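Local coordinates for 27kDa outer membrane protein (Silicibacter pomeroyi, PDB 3GYK) that probably acts as a thiol-disulfide oxidoreductase of the DsbA-like thioredoxin family, this chain being its thioredoxin-like domain, at residues F30-M41 with H88-A98. Numbering follows the deposited sequence.
Sequences FDYNCPYCRRAM and HWALMGMSGKA. With SO4 (sulfate ion), chain F; SO4 (sulfate ion), chain G; SO4 (sulfate ion), chain E.
Selenomethionine Met92 sets its CE beside both Phe30 and Tyr32, 3.5 Å from CD1 of each, and so illustrates how a DsbA-like thioredoxin fold seats its CxxC helix against an inserted helical domain. The bend at chi2 (58°) lays SE against Cys37 CB of the Cys34-Cys37 pair, probably the redox centre, and a second at chi3 carries CE to the rings. Packing is tight here: Leu91 CD1 sits over the centre of the Tyr32 ring, while the edge of His88 meets the face of Phe30 in an offset edge-to-face pair, planes at 67°. His88 ND1 donates to Tyr32 OH (2.9 Å) nearly in its own ring plane; the same hydroxyl is hydrogen-bonded to Glu60 of the neighbouring strand.

On the solvent side, hydrogen bonds to backbone take over from ring and selenium packing, and Arg38 reaches across to the largely exposed loop 93-97, whose Met94 is buried. Its extended chain holds the guanidinium between two carbonyls: NE and NH2 reach Tyr32 O side-on, NH1 and NH2 take Gly96 O end-on. At the far end the Asn33 amide pairs with the backbone of Ala98: ND2 donates to Ala98 O (2.9 Å), and Ala98 N meets a lone pair of Asn33 OD1 at 2.8 Å.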
loop_
_atom_site.group_PDB
_atom_site.type_symbol
_atom_site.label_atom_id
_atom_site.label_comp_id
_atom_site.label_asym_id
_atom_site.label_seq_id
_atom_site.Cartn_x
_atom_site.Cartn_y
_atom_site.Cartn_z
ATOM N N PHE A 30 3.468 1.767 3.398
ATOM C CA PHE A 30 4.520 2.245 2.491
ATOM C C PHE A 30 4.400 3.746 2.188
ATOM O O PHE A 30 3.363 4.373 2.467
ATOM C CB PHE A 30 4.448 1.469 1.152
ATOM C CG PHE A 30 3.103 1.567 0.485
ATOM C CD1 PHE A 30 2.772 2.679 -0.272
ATOM C CD2 PHE A 30 2.146 0.556 0.666
ATOM C CE1 PHE A 30 1.516 2.792 -0.872
ATOM C CE2 PHE A 30 0.869 0.676 0.083
ATOM C CZ PHE A 30 0.566 1.784 -0.693
ATOM N N ASP A 31 5.487 4.276 1.604
ATOM C CA ASP A 31 5.623 5.706 1.235
ATOM C C ASP A 31 6.294 5.681 -0.135
ATOM O O ASP A 31 7.275 4.949 -0.333
ATOM C CB ASP A 31 6.501 6.395 2.303
ATOM C CG ASP A 31 6.770 7.871 2.021
ATOM O OD1 ASP A 31 7.319 8.175 0.935
ATOM O OD2 ASP A 31 6.476 8.710 2.908
ATOM N N TYR A 32 5.773 6.479 -1.079
ATOM C CA TYR A 32 6.267 6.451 -2.468
ATOM C C TYR A 32 7.691 6.963 -2.659
ATOM O O TYR A 32 8.267 6.729 -3.701
ATOM C CB TYR A 32 5.298 7.154 -3.460
ATOM C CG TYR A 32 4.003 6.396 -3.596
ATOM C CD1 TYR A 32 3.948 5.202 -4.336
ATOM C CD2 TYR A 32 2.841 6.853 -2.974
ATOM C CE1 TYR A 32 2.747 4.457 -4.433
ATOM C CE2 TYR A 32 1.622 6.126 -3.074
ATOM C CZ TYR A 32 1.590 4.940 -3.803
ATOM O OH TYR A 32 0.403 4.235 -3.860
ATOM N N ASN A 33 8.265 7.611 -1.637
ATOM C CA ASN A 33 9.631 8.078 -1.692
ATOM C C ASN A 33 10.611 7.250 -0.862
ATOM O O ASN A 33 11.805 7.592 -0.749
ATOM C CB ASN A 33 9.677 9.543 -1.282
ATOM C CG ASN A 33 9.212 10.463 -2.415
ATOM O OD1 ASN A 33 9.695 10.340 -3.539
ATOM N ND2 ASN A 33 8.285 11.373 -2.122
ATOM N N CYS A 34 10.113 6.142 -0.324
ATOM C CA CYS A 34 10.941 5.269 0.491
ATOM C C CYS A 34 11.726 4.279 -0.385
ATOM O O CYS A 34 11.122 3.456 -1.104
ATOM C CB CYS A 34 10.041 4.579 1.511
ATOM S SG CYS A 34 10.860 3.222 2.409
ATOM N N PRO A 35 13.067 4.332 -0.328
ATOM C CA PRO A 35 13.894 3.477 -1.197
ATOM C C PRO A 35 13.611 1.989 -0.981
ATOM O O PRO A 35 13.569 1.204 -1.947
ATOM C CB PRO A 35 15.321 3.803 -0.759
ATOM C CG PRO A 35 15.243 5.176 -0.208
ATOM C CD PRO A 35 13.887 5.315 0.413
ATOM N N TYR A 36 13.428 1.581 0.277
ATOM C CA TYR A 36 13.122 0.173 0.495
ATOM C C TYR A 36 11.712 -0.222 0.067
ATOM O O TYR A 36 11.501 -1.370 -0.272
ATOM C CB TYR A 36 13.392 -0.244 1.953
ATOM C CG TYR A 36 14.805 -0.702 2.240
ATOM C CD1 TYR A 36 15.632 0.019 3.097
ATOM C CD2 TYR A 36 15.292 -1.906 1.721
ATOM C CE1 TYR A 36 16.911 -0.416 3.383
ATOM C CE2 TYR A 36 16.561 -2.356 2.015
ATOM C CZ TYR A 36 17.364 -1.615 2.857
ATOM O OH TYR A 36 18.636 -2.070 3.141
ATOM N N CYS A 37 10.744 0.701 0.120
ATOM C CA CYS A 37 9.422 0.441 -0.490
ATOM C C CYS A 37 9.524 0.227 -1.986
ATOM O O CYS A 37 8.872 -0.673 -2.556
ATOM C CB CYS A 37 8.458 1.589 -0.190
ATOM S SG CYS A 37 8.041 1.675 1.574
ATOM N N ARG A 38 10.316 1.058 -2.649
ATOM C CA ARG A 38 10.475 0.904 -4.087
ATOM C C ARG A 38 11.110 -0.465 -4.419
ATOM O O ARG A 38 10.730 -1.119 -5.408
ATOM C CB ARG A 38 11.269 2.080 -4.670
ATOM C CG ARG A 38 10.533 3.394 -4.595
ATOM C CD ARG A 38 11.282 4.525 -5.323
ATOM N NE ARG A 38 10.447 5.719 -5.342
ATOM C CZ ARG A 38 10.689 6.795 -6.086
ATOM N NH1 ARG A 38 11.742 6.824 -6.887
ATOM N NH2 ARG A 38 9.860 7.833 -6.025
ATOM N N ARG A 39 12.069 -0.887 -3.588
ATOM C CA ARG A 39 12.695 -2.195 -3.694
ATOM C C ARG A 39 11.708 -3.350 -3.400
ATOM O O ARG A 39 11.778 -4.410 -4.036
ATOM C CB ARG A 39 13.888 -2.265 -2.728
ATOM C CG ARG A 39 14.784 -3.445 -2.985
ATOM C CD ARG A 39 16.071 -3.374 -2.165
ATOM N NE ARG A 39 16.622 -4.717 -1.994
ATOM C CZ ARG A 39 17.667 -5.011 -1.226
ATOM N NH1 ARG A 39 18.299 -4.041 -0.567
ATOM N NH2 ARG A 39 18.080 -6.273 -1.121
ATOM N N ALA A 40 10.812 -3.141 -2.435
ATOM C CA ALA A 40 9.837 -4.163 -2.046
ATOM C C ALA A 40 8.783 -4.385 -3.143
ATOM O O ALA A 40 8.179 -5.444 -3.188
ATOM C CB ALA A 40 9.137 -3.785 -0.716
HETATM N N MSE A 41 8.575 -3.407 -4.023
HETATM C CA MSE A 41 7.510 -3.543 -5.048
HETATM C C MSE A 41 7.631 -4.834 -5.852
HETATM O O MSE A 41 6.653 -5.576 -5.973
HETATM C CB MSE A 41 7.483 -2.330 -5.995
HETATM C CG MSE A 41 6.498 -2.518 -7.116
HETATM SE SE MSE A 41 6.659 -1.121 -8.425
HETATM C CE MSE A 41 8.018 -1.904 -9.534
ATOM N N HIS A 88 -0.507 2.982 -8.447
ATOM C CA HIS A 88 0.407 2.538 -7.405
ATOM C C HIS A 88 1.683 1.927 -7.977
ATOM O O HIS A 88 2.781 2.315 -7.570
ATOM C CB HIS A 88 -0.267 1.530 -6.455
ATOM C CG HIS A 88 0.689 0.893 -5.508
ATOM N ND1 HIS A 88 1.045 1.481 -4.320
ATOM C CD2 HIS A 88 1.406 -0.254 -5.595
ATOM C CE1 HIS A 88 1.929 0.722 -3.699
ATOM N NE2 HIS A 88 2.172 -0.337 -4.457
ATOM N N TRP A 89 1.541 0.972 -8.903
ATOM C CA TRP A 89 2.704 0.329 -9.499
ATOM C C TRP A 89 3.554 1.350 -10.259
ATOM O O TRP A 89 4.787 1.273 -10.225
ATOM C CB TRP A 89 2.323 -0.831 -10.454
ATOM C CG TRP A 89 1.602 -2.018 -9.798
ATOM C CD1 TRP A 89 0.460 -2.638 -10.265
ATOM C CD2 TRP A 89 1.953 -2.701 -8.579
ATOM N NE1 TRP A 89 0.094 -3.667 -9.410
ATOM C CE2 TRP A 89 0.990 -3.725 -8.373
ATOM C CE3 TRP A 89 3.005 -2.571 -7.652
ATOM C CZ2 TRP A 89 1.039 -4.601 -7.269
ATOM C CZ3 TRP A 89 3.052 -3.448 -6.543
ATOM C CH2 TRP A 89 2.073 -4.449 -6.371
ATOM N N ALA A 90 2.900 2.301 -10.923
ATOM C CA ALA A 90 3.628 3.271 -11.766
ATOM C C ALA A 90 4.420 4.269 -10.910
ATOM O O ALA A 90 5.566 4.635 -11.247
ATOM C CB ALA A 90 2.678 3.993 -12.717
ATOM N N LEU A 91 3.800 4.718 -9.816
ATOM C CA LEU A 91 4.463 5.579 -8.835
ATOM C C LEU A 91 5.614 4.865 -8.175
ATOM O O LEU A 91 6.714 5.382 -8.112
ATOM C CB LEU A 91 3.485 6.043 -7.752
ATOM C CG LEU A 91 2.415 7.048 -8.187
ATOM C CD1 LEU A 91 1.337 7.203 -7.127
ATOM C CD2 LEU A 91 3.077 8.397 -8.504
HETATM N N MSE A 92 5.349 3.672 -7.662
HETATM C CA MSE A 92 6.368 2.925 -6.941
HETATM C C MSE A 92 7.536 2.503 -7.850
HETATM O O MSE A 92 8.672 2.324 -7.373
HETATM C CB MSE A 92 5.694 1.761 -6.177
HETATM C CG MSE A 92 6.472 1.195 -5.056
HETATM SE SE MSE A 92 6.962 2.503 -3.678
HETATM C CE MSE A 92 5.393 2.526 -2.551
ATOM N N GLY A 93 7.291 2.430 -9.168
ATOM C CA GLY A 93 8.332 2.083 -10.131
ATOM C C GLY A 93 8.961 3.259 -10.863
ATOM O O GLY A 93 9.764 3.083 -11.799
HETATM N N MSE A 94 8.617 4.470 -10.448
HETATM C CA MSE A 94 9.086 5.670 -11.146
HETATM C C MSE A 94 10.566 5.978 -10.894
HETATM O O MSE A 94 11.151 5.522 -9.912
HETATM C CB MSE A 94 8.245 6.884 -10.767
HETATM C CG MSE A 94 8.661 7.540 -9.470
HETATM SE SE MSE A 94 7.325 8.795 -8.916
HETATM C CE MSE A 94 7.757 10.256 -10.163
ATOM N N SER A 95 11.151 6.772 -11.778
ATOM C CA SER A 95 12.512 7.245 -11.585
ATOM C C SER A 95 12.416 8.659 -10.999
ATOM O O SER A 95 11.630 9.478 -11.465
ATOM C CB SER A 95 13.253 7.221 -12.910
ATOM O OG SER A 95 14.589 7.651 -12.748
ATOM N N GLY A 96 13.158 8.937 -9.936
ATOM C CA GLY A 96 13.092 10.273 -9.347
ATOM C C GLY A 96 11.985 10.447 -8.327
ATOM O O GLY A 96 11.239 9.505 -8.015
ATOM N N LYS A 97 11.876 11.671 -7.817
ATOM C CA LYS A 97 11.086 11.934 -6.624
ATOM C C LYS A 97 9.591 11.964 -6.884
ATOM O O LYS A 97 9.130 12.551 -7.874
ATOM C CB LYS A 97 11.486 13.264 -5.989
ATOM C CG LYS A 97 10.840 13.503 -4.621
ATOM C CD LYS A 97 11.495 14.674 -3.894
ATOM C CE LYS A 97 10.791 14.960 -2.564
ATOM N NZ LYS A 97 11.372 16.218 -2.005
ATOM N N ALA A 98 8.848 11.364 -5.963
ATOM C CA ALA A 98 7.410 11.520 -5.950
ATOM C C ALA A 98 7.077 12.861 -5.296
ATOM O O ALA A 98 6.970 12.982 -4.075
ATOM C CB ALA A 98 6.734 10.362 -5.228
HETATM S S SO4 F . 18.068 0.112 -0.682
HETATM O O1 SO4 F . 18.945 -0.388 0.373
HETATM O O2 SO4 F . 18.467 1.465 -1.055
HETATM O O3 SO4 F . 18.162 -0.797 -1.824
HETATM O O4 SO4 F . 16.690 0.174 -0.206
HETATM S S SO4 G . 9.587 7.222 -14.767
HETATM O O1 SO4 G . 10.792 6.413 -14.938
HETATM O O2 SO4 G . 9.828 8.347 -13.874
HETATM O O3 SO4 G . 9.133 7.723 -16.065
HETATM O O4 SO4 G . 8.523 6.350 -14.276
HETATM S S SO4 E . 11.180 18.754 -4.495
HETATM O O1 SO4 E . 12.185 18.535 -5.525
HETATM O O2 SO4 E . 10.517 20.036 -4.723
HETATM O O3 SO4 E . 10.201 17.680 -4.537
HETATM O O4 SO4 E . 11.831 18.761 -3.190
HETATM O O HOH W 1 10.254 0.025 -7.872
#